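Local coordinates for accelerated cell death 11 (Arabidopsis thaliana, PDB 4NT1), which transfers ceramide-1-phosphate and phytoceramide-1-phosphate selectively between membranes, through a GLTP-fold lipid-binding domain, at residues A[111-116]-A[185-190]. Numbering follows the deposited sequence.
Sequences MVKVLF and NSSAPL
The aliphatic stem of Lys113 lies alongside Ser187 and Ala188, where helix 98-121 packs against helix 173-199 through a small patch of van der Waals contact. The hydroxyl of Ser187 faces the first methylenes of the lysine: OG stands 3.4 Å from Lys113 CG and 3.5 Å from Lys113 CB, and CD is scarcely farther. One oxygen thus rests against three consecutive carbons. Farther along the stem, Lys113 CD packs against Ala188, 4.1 Å from Ala188 CB and equally close to its CA, so the lysine runs past the serine and onto the backbone of the following residue.

The first half of the lysine is extended, with CG anti to the backbone N (chi1 -179°), which carries the chain out from its own helix and across to the other. It then bends at chi3 (83°) and again at chi4, and NZ forms a long, weak ion pair with Glu117, one turn on along its own helix. The buried hydroxyl of Ser187 folds back on its own helix and hydrogen-bonds to the carbonyl oxygen of Tyr183 in the preceding turn, so its polar need is met within helix 173-199 while it offers Lys113 a surface to pack on.

The helices stay fairly close here, Lys113 CA and Ser187 CA being 6.8 Å apart. Tyr183 extends the interface, touching Lys113 and Val112 and meeting the ring of Phe116 at a steep angle. This is plain packing in the all-helical GLTP fold, away from the phosphate-binding residues; helix 34-51 covers Val112, helix 129-139 covers Val114 and Leu115, and helix 10-25 packs on Ser186 and Leu190.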
ATOM      1  N   MET A 111       3.374  -0.468  -3.617  1.00 17.49           N
ATOM      2  CA  MET A 111       2.976  -0.139  -4.990  1.00 21.33           C
ATOM      3  C   MET A 111       2.498   1.314  -5.115  1.00 21.71           C
ATOM      4  O   MET A 111       2.807   1.996  -6.089  1.00 20.31           O
ATOM      5  CB  MET A 111       1.898  -1.084  -5.538  1.00 18.26           C
ATOM      6  CG  MET A 111       1.830  -1.050  -7.097  1.00 18.78           C
ATOM      7  SD  MET A 111       0.168  -1.283  -7.758  1.00 24.80           S
ATOM      8  CE  MET A 111      -0.523   0.373  -7.633  1.00 28.13           C
ATOM      9  N   VAL A 112       1.726   1.774  -4.136  1.00 16.81           N
ATOM     10  CA  VAL A 112       1.244   3.150  -4.146  1.00 17.70           C
ATOM     11  C   VAL A 112       2.423   4.110  -4.000  1.00 17.84           C
ATOM     12  O   VAL A 112       2.501   5.113  -4.710  1.00 20.25           O
ATOM     13  CB  VAL A 112       0.156   3.410  -3.083  1.00 16.79           C
ATOM     14  CG1 VAL A 112      -0.242   4.905  -3.071  1.00 16.07           C
ATOM     15  CG2 VAL A 112      -1.078   2.545  -3.358  1.00 18.58           C
ATOM     16  N   LYS A 113       3.356   3.789  -3.109  1.00 16.97           N
ATOM     17  CA  LYS A 113       4.557   4.606  -2.975  1.00 15.76           C
ATOM     18  C   LYS A 113       5.293   4.770  -4.312  1.00 20.35           C
ATOM     19  O   LYS A 113       5.674   5.879  -4.677  1.00 21.27           O
ATOM     20  CB  LYS A 113       5.526   4.027  -1.941  1.00 17.79           C
ATOM     21  CG  LYS A 113       6.784   4.884  -1.763  1.00 23.45           C
ATOM     22  CD  LYS A 113       7.851   4.219  -0.913  1.00 24.78           C
ATOM     23  CE  LYS A 113       8.688   3.264  -1.717  1.00 36.38           C
ATOM     24  NZ  LYS A 113      10.130   3.434  -1.385  1.00 47.65           N
ATOM     25  N   VAL A 114       5.507   3.667  -5.030  1.00 18.73           N
ATOM     26  CA  VAL A 114       6.218   3.726  -6.316  1.00 20.33           C
ATOM     27  C   VAL A 114       5.380   4.440  -7.361  1.00 22.79           C
ATOM     28  O   VAL A 114       5.891   5.241  -8.143  1.00 21.18           O
ATOM     29  CB  VAL A 114       6.594   2.322  -6.841  1.00 21.32           C
ATOM     30  CG1 VAL A 114       7.234   2.415  -8.245  1.00 20.74           C
ATOM     31  CG2 VAL A 114       7.531   1.631  -5.862  1.00 21.92           C
ATOM     32  N   LEU A 115       4.086   4.145  -7.376  1.00 17.64           N
ATOM     33  CA  LEU A 115       3.174   4.867  -8.250  1.00 19.10           C
ATOM     34  C   LEU A 115       3.328   6.386  -8.080  1.00 20.33           C
ATOM     35  O   LEU A 115       3.512   7.118  -9.065  1.00 22.40           O
ATOM     36  CB  LEU A 115       1.728   4.457  -7.968  1.00 21.72           C
ATOM     37  CG  LEU A 115       0.706   5.294  -8.728  1.00 19.52           C
ATOM     38  CD1 LEU A 115       0.821   4.998 -10.222  1.00 23.67           C
ATOM     39  CD2 LEU A 115      -0.688   4.961  -8.233  1.00 19.57           C
ATOM     40  N   PHE A 116       3.249   6.862  -6.834  1.00 19.97           N
ATOM     41  CA  PHE A 116       3.405   8.286  -6.544  1.00 19.67           C
ATOM     42  C   PHE A 116       4.782   8.829  -6.963  1.00 18.23           C
ATOM     43  O   PHE A 116       4.886   9.899  -7.572  1.00 20.97           O
ATOM     44  CB  PHE A 116       3.145   8.573  -5.054  1.00 18.32           C
ATOM     45  CG  PHE A 116       1.686   8.547  -4.670  1.00 19.11           C
ATOM     46  CD1 PHE A 116       0.708   8.185  -5.589  1.00 22.03           C
ATOM     47  CD2 PHE A 116       1.289   8.884  -3.383  1.00 17.68           C
ATOM     48  CE1 PHE A 116      -0.640   8.160  -5.232  1.00 20.74           C
ATOM     49  CE2 PHE A 116      -0.055   8.870  -3.025  1.00 15.90           C
ATOM     50  CZ  PHE A 116      -1.016   8.511  -3.949  1.00 22.01           C
ATOM     51  N   ASN A 185       7.327  10.064   1.374  1.00 18.98           N
ATOM     52  CA  ASN A 185       8.280  10.249   2.477  1.00 23.27           C
ATOM     53  C   ASN A 185       7.897   9.529   3.764  1.00 24.32           C
ATOM     54  O   ASN A 185       8.766   9.091   4.518  1.00 21.08           O
ATOM     55  CB  ASN A 185       8.482  11.730   2.776  1.00 23.33           C
ATOM     56  CG  ASN A 185       9.156  12.451   1.636  1.00 25.71           C
ATOM     57  OD1 ASN A 185       9.801  11.825   0.800  1.00 25.86           O
ATOM     58  ND2 ASN A 185       9.019  13.767   1.601  1.00 32.22           N
ATOM     59  N   SER A 186       6.600   9.431   4.026  1.00 21.63           N
ATOM     60  CA  SER A 186       6.136   8.780   5.245  1.00 18.09           C
ATOM     61  C   SER A 186       6.096   7.263   5.087  1.00 21.93           C
ATOM     62  O   SER A 186       6.484   6.518   5.995  1.00 20.78           O
ATOM     63  CB  SER A 186       4.751   9.295   5.635  1.00 18.86           C
ATOM     64  OG  SER A 186       4.816  10.654   6.036  1.00 22.25           O
ATOM     65  N   SER A 187       5.643   6.808   3.924  1.00 19.66           N
ATOM     66  CA  SER A 187       5.457   5.379   3.708  1.00 18.31           C
ATOM     67  C   SER A 187       6.784   4.641   3.616  1.00 23.58           C
ATOM     68  O   SER A 187       6.875   3.465   3.984  1.00 22.48           O
ATOM     69  CB  SER A 187       4.591   5.106   2.467  1.00 19.64           C
ATOM     70  OG  SER A 187       5.260   5.474   1.273  1.00 21.58           O
ATOM     71  N   ALA A 188       7.823   5.319   3.144  1.00 21.72           N
ATOM     72  CA  ALA A 188       9.098   4.628   2.954  1.00 20.22           C
ATOM     73  C   ALA A 188       9.636   4.022   4.250  1.00 19.63           C
ATOM     74  O   ALA A 188       9.919   2.827   4.293  1.00 19.51           O
ATOM     75  CB  ALA A 188      10.138   5.528   2.271  1.00 22.75           C
ATOM     76  N   PRO A 189       9.761   4.828   5.322  1.00 22.66           N
ATOM     77  CA  PRO A 189      10.236   4.246   6.586  1.00 18.67           C
ATOM     78  C   PRO A 189       9.267   3.215   7.171  1.00 19.08           C
ATOM     79  O   PRO A 189       9.712   2.275   7.824  1.00 18.29           O
ATOM     80  CB  PRO A 189      10.341   5.460   7.531  1.00 21.88           C
ATOM     81  CG  PRO A 189       9.540   6.538   6.884  1.00 22.56           C
ATOM     82  CD  PRO A 189       9.576   6.288   5.411  1.00 22.25           C
ATOM     83  N   LEU A 190       7.966   3.407   6.962  1.00 19.30           N
ATOM     84  CA  LEU A 190       6.966   2.444   7.424  1.00 19.90           C
ATOM     85  C   LEU A 190       7.132   1.085   6.740  1.00 18.52           C
ATOM     86  O   LEU A 190       7.102   0.023   7.388  1.00 19.23           O
ATOM     87  CB  LEU A 190       5.554   3.000   7.166  1.00 20.44           C
ATOM     88  CG  LEU A 190       4.410   2.030   7.463  1.00 19.26           C
ATOM     89  CD1 LEU A 190       4.437   1.664   8.930  1.00 16.54           C
ATOM     90  CD2 LEU A 190       3.064   2.651   7.047  1.00 18.67           C
TER